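Local coordinates for ribosomal protein s2-related protein (Deinococcus radiodurans, PDB 2JH3) that binds a 4Fe-4S cluster in a domain separate from its chelatase-like fold and may act as a chelatase of the sirohydrochlorin ferrochelatase type, at residues A[13-17]-A[341-345]; A[293-298]-A[309-314]. One frame throughout, in Å; residues are numbered along the deposited sequence.

Contact 1 (A[13-17]-A[341-345]); sequences SHHHG and RWRPI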
loop_
_atom_site.group_PDB
_atom_site.type_symbol
_atom_site.label_atom_id
_atom_site.label_comp_id
_atom_site.label_asym_id
_atom_site.label_seq_id
_atom_site.Cartn_x
_atom_site.Cartn_y
_atom_site.Cartn_z
ATOM N N SER A 13 -10.417 -5.794 14.937
ATOM C CA SER A 13 -10.607 -4.453 14.327
ATOM C C SER A 13 -9.811 -4.335 13.060
ATOM O O SER A 13 -8.776 -5.023 12.901
ATOM C CB SER A 13 -10.079 -3.405 15.300
ATOM O OG SER A 13 -10.246 -2.065 14.858
ATOM N N HIS A 14 -10.313 -3.493 12.143
ATOM C CA HIS A 14 -9.540 -3.088 11.005
ATOM C C HIS A 14 -8.479 -2.096 11.395
ATOM O O HIS A 14 -7.473 -2.005 10.717
ATOM C CB HIS A 14 -10.353 -2.515 9.893
ATOM C CG HIS A 14 -11.313 -3.451 9.267
ATOM N ND1 HIS A 14 -11.322 -4.803 9.521
ATOM C CD2 HIS A 14 -12.231 -3.240 8.302
ATOM C CE1 HIS A 14 -12.288 -5.367 8.803
ATOM N NE2 HIS A 14 -12.863 -4.430 8.064
ATOM N N HIS A 15 -8.646 -1.388 12.508
ATOM C CA HIS A 15 -7.746 -0.255 12.767
ATOM C C HIS A 15 -7.012 -0.206 14.096
ATOM O O HIS A 15 -6.003 0.498 14.256
ATOM C CB HIS A 15 -8.528 1.067 12.602
ATOM C CG HIS A 15 -9.101 1.263 11.235
ATOM N ND1 HIS A 15 -8.310 1.476 10.129
ATOM C CD2 HIS A 15 -10.376 1.234 10.783
ATOM C CE1 HIS A 15 -9.067 1.597 9.058
ATOM N NE2 HIS A 15 -10.323 1.462 9.427
ATOM N N HIS A 16 -7.520 -0.897 15.084
ATOM C CA HIS A 16 -6.993 -0.737 16.436
ATOM C C HIS A 16 -6.666 -2.053 17.085
ATOM O O HIS A 16 -7.487 -2.947 17.099
ATOM C CB HIS A 16 -8.098 -0.083 17.260
ATOM C CG HIS A 16 -8.521 1.243 16.718
ATOM N ND1 HIS A 16 -7.625 2.278 16.537
ATOM C CD2 HIS A 16 -9.726 1.694 16.294
ATOM C CE1 HIS A 16 -8.276 3.325 16.052
ATOM N NE2 HIS A 16 -9.548 2.992 15.882
ATOM N N GLY A 17 -5.530 -2.133 17.749
ATOM C CA GLY A 17 -5.105 -3.394 18.375
ATOM C C GLY A 17 -5.651 -3.831 19.749
ATOM O O GLY A 17 -5.363 -4.948 20.187
ATOM N N ARG A 341 0.497 1.131 11.376
ATOM C CA ARG A 341 -0.894 0.918 11.143
ATOM C C ARG A 341 -1.195 -0.595 11.259
ATOM O O ARG A 341 -0.355 -1.439 10.838
ATOM C CB ARG A 341 -1.262 1.452 9.775
ATOM C CG ARG A 341 -1.139 3.008 9.640
ATOM C CD ARG A 341 -1.486 3.377 8.236
ATOM N NE ARG A 341 -0.564 2.783 7.265
ATOM C CZ ARG A 341 0.039 3.442 6.282
ATOM N NH1 ARG A 341 -0.185 4.743 6.079
ATOM N NH2 ARG A 341 0.869 2.778 5.476
ATOM N N TRP A 342 -2.366 -0.916 11.822
ATOM C CA TRP A 342 -2.789 -2.287 12.063
ATOM C C TRP A 342 -2.883 -3.019 10.752
ATOM O O TRP A 342 -3.307 -2.453 9.758
ATOM C CB TRP A 342 -4.165 -2.242 12.703
ATOM C CG TRP A 342 -4.641 -3.441 13.341
ATOM C CD1 TRP A 342 -5.799 -4.113 13.044
ATOM C CD2 TRP A 342 -4.057 -4.124 14.451
ATOM N NE1 TRP A 342 -5.959 -5.169 13.892
ATOM C CE2 TRP A 342 -4.912 -5.207 14.760
ATOM C CE3 TRP A 342 -2.874 -3.960 15.192
ATOM C CZ2 TRP A 342 -4.632 -6.112 15.776
ATOM C CZ3 TRP A 342 -2.626 -4.852 16.233
ATOM C CH2 TRP A 342 -3.512 -5.911 16.508
ATOM N N ARG A 343 -2.572 -4.313 10.790
ATOM C CA ARG A 343 -2.738 -5.205 9.653
ATOM C C ARG A 343 -3.802 -6.289 9.877
ATOM O O ARG A 343 -3.452 -7.425 10.270
ATOM C CB ARG A 343 -1.391 -5.889 9.452
ATOM C CG ARG A 343 -0.230 -4.916 9.109
ATOM C CD ARG A 343 1.133 -5.597 8.862
ATOM N NE ARG A 343 1.068 -6.467 7.680
ATOM C CZ ARG A 343 1.118 -7.795 7.650
ATOM N NH1 ARG A 343 1.277 -8.489 8.745
ATOM N NH2 ARG A 343 0.955 -8.427 6.456
ATOM N N PRO A 344 -5.094 -5.969 9.628
ATOM C CA PRO A 344 -6.167 -6.942 9.875
ATOM C C PRO A 344 -6.155 -8.123 8.931
ATOM O O PRO A 344 -6.554 -9.230 9.292
ATOM C CB PRO A 344 -7.409 -6.102 9.734
ATOM C CG PRO A 344 -7.062 -5.034 8.846
ATOM C CD PRO A 344 -5.646 -4.710 9.094
ATOM N N ILE A 345 -5.618 -7.906 7.718
ATOM C CA ILE A 345 -5.441 -8.928 6.748
ATOM C C ILE A 345 -3.945 -9.173 6.563
ATOM O O ILE A 345 -3.242 -8.340 6.000
ATOM C CB ILE A 345 -6.095 -8.541 5.359
ATOM C CG1 ILE A 345 -7.570 -8.157 5.485
ATOM C CG2 ILE A 345 -5.924 -9.695 4.412
ATOM C CD1 ILE A 345 -8.503 -9.176 6.114
HETATM O O HOH W 1 -5.399 -0.716 8.968
HETATM O O HOH W 2 -4.212 1.380 12.543
#
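This is a water-bridged loop-to-loop contact between domains, made at the surface where the first CbiX-type chelatase domain meets the stabilising domain of DR2241. Segment 13-17 lies in the loop between strand 5-10, an inner strand of the mixed chelatase sheet, and helix 18-35; segment 341-345 belongs to the long connection between helix 327-333 and strand 355-359. The chelatase loop is shaped by an ST turn and the overlapping ST motif: Ser-13 OG accepts from the backbone N of His-15 (2.9 Å) and of His-16 (3.0 Å). The loop thus curls past the indole of Trp-342, which provides the largest share of the 282 Å² buried. The carbonyls of Ser-13 and His-14 lie at the edge of that indole, whose NE1 is hydrogen-bonded to Gln-51. Pro-344 packs against the same two carbonyls, its CB 3.6 Å from Ser-13 O and its CG 3.6 Å from His-14 O, and its ring also touches Val-456 of helix 455-467. The CA-to-CB bonds of the three histidines point away, and the closest approaches from 13-17 are mostly by backbone atoms. Two waters tie the backbones together: water 1 donates to His-14 O (3.0 Å) and Trp-342 O (2.8 Å), while water 2 donates to His-15 O (2.6 Å) and accepts from Trp-342 N (3.0 Å). The His-14 side chain lies about 9 Å from the iron-sulphur cluster. At Gly-17 a CB would clash with Trp-342 CZ3; instead its CA makes a CH-pi contact 3.6 Å from the centroid of the six-membered ring.

Contact 2 (A[293-298]-A[309-314]); sequences RLGEVL and RHTLDE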
loop_
_atom_site.group_PDB
_atom_site.type_symbol
_atom_site.label_atom_id
_atom_site.label_comp_id
_atom_site.label_asym_id
_atom_site.label_seq_id
_atom_site.Cartn_x
_atom_site.Cartn_y
_atom_site.Cartn_z
ATOM N N ARG A 293 10.324 -20.020 0.900
ATOM C CA ARG A 293 9.738 -18.708 1.007
ATOM C C ARG A 293 8.232 -18.790 0.974
ATOM O O ARG A 293 7.668 -19.512 0.142
ATOM C CB ARG A 293 10.215 -17.850 -0.151
ATOM C CG ARG A 293 11.660 -17.566 -0.176
ATOM C CD ARG A 293 12.186 -17.221 -1.595
ATOM N NE ARG A 293 13.640 -17.163 -1.546
ATOM C CZ ARG A 293 14.367 -16.173 -1.072
ATOM N NH1 ARG A 293 13.829 -14.981 -0.763
ATOM N NH2 ARG A 293 15.692 -16.337 -1.008
ATOM N N LEU A 294 7.565 -18.075 1.875
ATOM C CA LEU A 294 6.125 -18.079 2.000
ATOM C C LEU A 294 5.695 -16.642 2.018
ATOM O O LEU A 294 6.035 -15.914 2.966
ATOM C CB LEU A 294 5.704 -18.760 3.351
ATOM C CG LEU A 294 6.144 -20.193 3.672
ATOM C CD1 LEU A 294 5.467 -20.774 4.940
ATOM C CD2 LEU A 294 5.797 -21.145 2.534
ATOM N N GLY A 295 5.028 -16.147 0.962
ATOM C CA GLY A 295 4.670 -14.714 0.919
ATOM C C GLY A 295 5.930 -13.894 1.032
ATOM O O GLY A 295 6.844 -14.006 0.219
ATOM N N GLU A 296 5.996 -13.041 2.061
ATOM C CA GLU A 296 7.098 -12.148 2.293
ATOM C C GLU A 296 8.061 -12.649 3.384
ATOM O O GLU A 296 8.915 -11.861 3.861
ATOM C CB GLU A 296 6.572 -10.799 2.752
ATOM C CG GLU A 296 5.861 -9.928 1.676
ATOM C CD GLU A 296 5.555 -8.459 2.204
ATOM O OE1 GLU A 296 4.583 -8.297 2.984
ATOM O OE2 GLU A 296 6.223 -7.484 1.751
ATOM N N VAL A 297 8.000 -13.938 3.677
ATOM C CA VAL A 297 8.823 -14.562 4.705
ATOM C C VAL A 297 9.753 -15.638 4.189
ATOM O O VAL A 297 9.384 -16.467 3.351
ATOM C CB VAL A 297 7.937 -15.116 5.867
ATOM C CG1 VAL A 297 8.722 -15.884 6.939
ATOM C CG2 VAL A 297 7.313 -13.946 6.522
ATOM N N LEU A 298 10.989 -15.568 4.683
ATOM C CA LEU A 298 12.065 -16.494 4.394
ATOM C C LEU A 298 12.174 -17.460 5.592
ATOM O O LEU A 298 12.309 -17.018 6.730
ATOM C CB LEU A 298 13.403 -15.763 4.190
ATOM C CG LEU A 298 14.605 -16.654 3.819
ATOM C CD1 LEU A 298 14.400 -17.363 2.593
ATOM C CD2 LEU A 298 15.860 -15.833 3.712
ATOM N N ARG A 309 12.460 -14.577 8.773
ATOM C CA ARG A 309 12.699 -13.130 8.648
ATOM C C ARG A 309 11.985 -12.674 7.390
ATOM O O ARG A 309 11.507 -13.483 6.599
ATOM C CB ARG A 309 14.202 -12.778 8.561
ATOM C CG ARG A 309 14.856 -13.237 7.321
ATOM C CD ARG A 309 16.279 -12.806 7.243
ATOM N NE ARG A 309 17.167 -13.254 8.353
ATOM C CZ ARG A 309 18.391 -12.782 8.523
ATOM N NH1 ARG A 309 18.921 -11.880 7.716
ATOM N NH2 ARG A 309 19.131 -13.229 9.477
ATOM N N HIS A 310 11.930 -11.357 7.181
ATOM C CA HIS A 310 11.308 -10.828 5.964
ATOM C C HIS A 310 12.249 -11.160 4.801
ATOM O O HIS A 310 13.451 -11.014 4.910
ATOM C CB HIS A 310 11.115 -9.336 6.117
ATOM C CG HIS A 310 10.158 -8.731 5.164
ATOM N ND1 HIS A 310 10.403 -8.645 3.820
ATOM C CD2 HIS A 310 9.011 -8.066 5.376
ATOM C CE1 HIS A 310 9.415 -7.978 3.245
ATOM N NE2 HIS A 310 8.564 -7.620 4.163
ATOM N N THR A 311 11.711 -11.553 3.643
ATOM C CA THR A 311 12.535 -11.728 2.490
ATOM C C THR A 311 13.385 -10.508 2.063
ATOM O O THR A 311 14.499 -10.687 1.555
ATOM C CB THR A 311 11.704 -12.215 1.324
ATOM O OG1 THR A 311 10.586 -11.375 1.182
ATOM C CG2 THR A 311 11.200 -13.612 1.537
ATOM N N LEU A 312 12.929 -9.279 2.285
ATOM C CA LEU A 312 13.712 -8.095 2.019
ATOM C C LEU A 312 14.966 -7.982 2.924
ATOM O O LEU A 312 15.884 -7.235 2.625
ATOM C CB LEU A 312 12.857 -6.785 2.168
ATOM C CG LEU A 312 11.758 -6.517 1.085
ATOM C CD1 LEU A 312 10.916 -5.315 1.501
ATOM C CD2 LEU A 312 12.374 -6.305 -0.232
ATOM N N ASP A 313 14.913 -8.636 4.084
ATOM C CA ASP A 313 16.004 -8.689 5.033
ATOM C C ASP A 313 16.912 -9.916 4.813
ATOM O O ASP A 313 17.745 -10.150 5.660
ATOM C CB ASP A 313 15.419 -8.733 6.496
ATOM C CG ASP A 313 14.894 -7.369 6.957
ATOM O OD1 ASP A 313 15.369 -6.306 6.433
ATOM O OD2 ASP A 313 13.993 -7.367 7.829
ATOM N N GLU A 314 16.726 -10.738 3.742
ATOM C CA GLU A 314 17.709 -11.746 3.404
ATOM C C GLU A 314 19.123 -11.183 3.428
ATOM O O GLU A 314 19.307 -10.076 3.006
ATOM C CB GLU A 314 17.408 -12.397 2.039
ATOM C CG GLU A 314 18.248 -13.614 1.856
ATOM C CD GLU A 314 18.115 -14.313 0.542
ATOM O OE1 GLU A 314 17.246 -13.950 -0.300
ATOM O OE2 GLU A 314 18.857 -15.316 0.430
HETATM O O HOH W 3 15.057 -12.483 -0.297
HETATM O O HOH W 4 8.934 -12.642 -0.968
#
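Arg-293 and Glu-314 form a salt bridge, NH2 to OE1 at 2.9 Å, and water 3 reinforces it by accepting from Arg-293 NH1 (2.8 Å) and donating to Glu-314 OE1 and Thr-311 O (both 2.6 Å). The same two residues of the second subunit lie close by, in long, weak ion pairs. Backbone bonds follow: Leu-298 N donates to Arg-309 O (2.9 Å), Arg-309 N to Leu-298 O (3.2 Å), and Thr-311 N to Glu-296 O (2.8 Å). They mark the open end of the antiparallel hairpin 297-302/305-310, with Leu-298 and Arg-309 a hydrogen-bonded pair and Val-297 and His-310 a non-hydrogen-bonded one. Here a type II' turn from Leu-294 to Val-297, with Gly-295 at positive phi, leads in from strand 292-294, while the other strand runs into a 3-10 segment at 311-313. Glu-296 lays its CB over the His-310 ring, a CH-pi contact 4.2 Å from the centroid, and its carboxylate forms a salt bridge with Arg-349 of the second subunit. Farther out, Thr-311 CG2 sits 3.8 Å from Arg-293 NH1 and 4.1 Å from Leu-298 CB, and Leu-298 CD2 reaches Glu-314 CG at 3.8 Å.

Overall arrangement
Both contacts draw on the stabilising domain, but in different ways. Contact 2 is local, closing the open end of a hairpin within that domain's mixed sheet, whereas contact 1 brings together parts of the chain more than 320 residues apart and docks the domain on the first chelatase domain. In sequence, 293-298 and 309-314 both fall between 13-17 and 341-345. The centres are 21 Å apart and the nearest atoms about 5 Å, without touching. Leu-351, in the loop before strand 355-359, packs against Arg-343 and Val-297, linking the two regions. Contact 1 joins two domains near the iron-sulphur cluster, while contact 2, with the Glu-296 side chain about 12 Å from it, faces the second subunit.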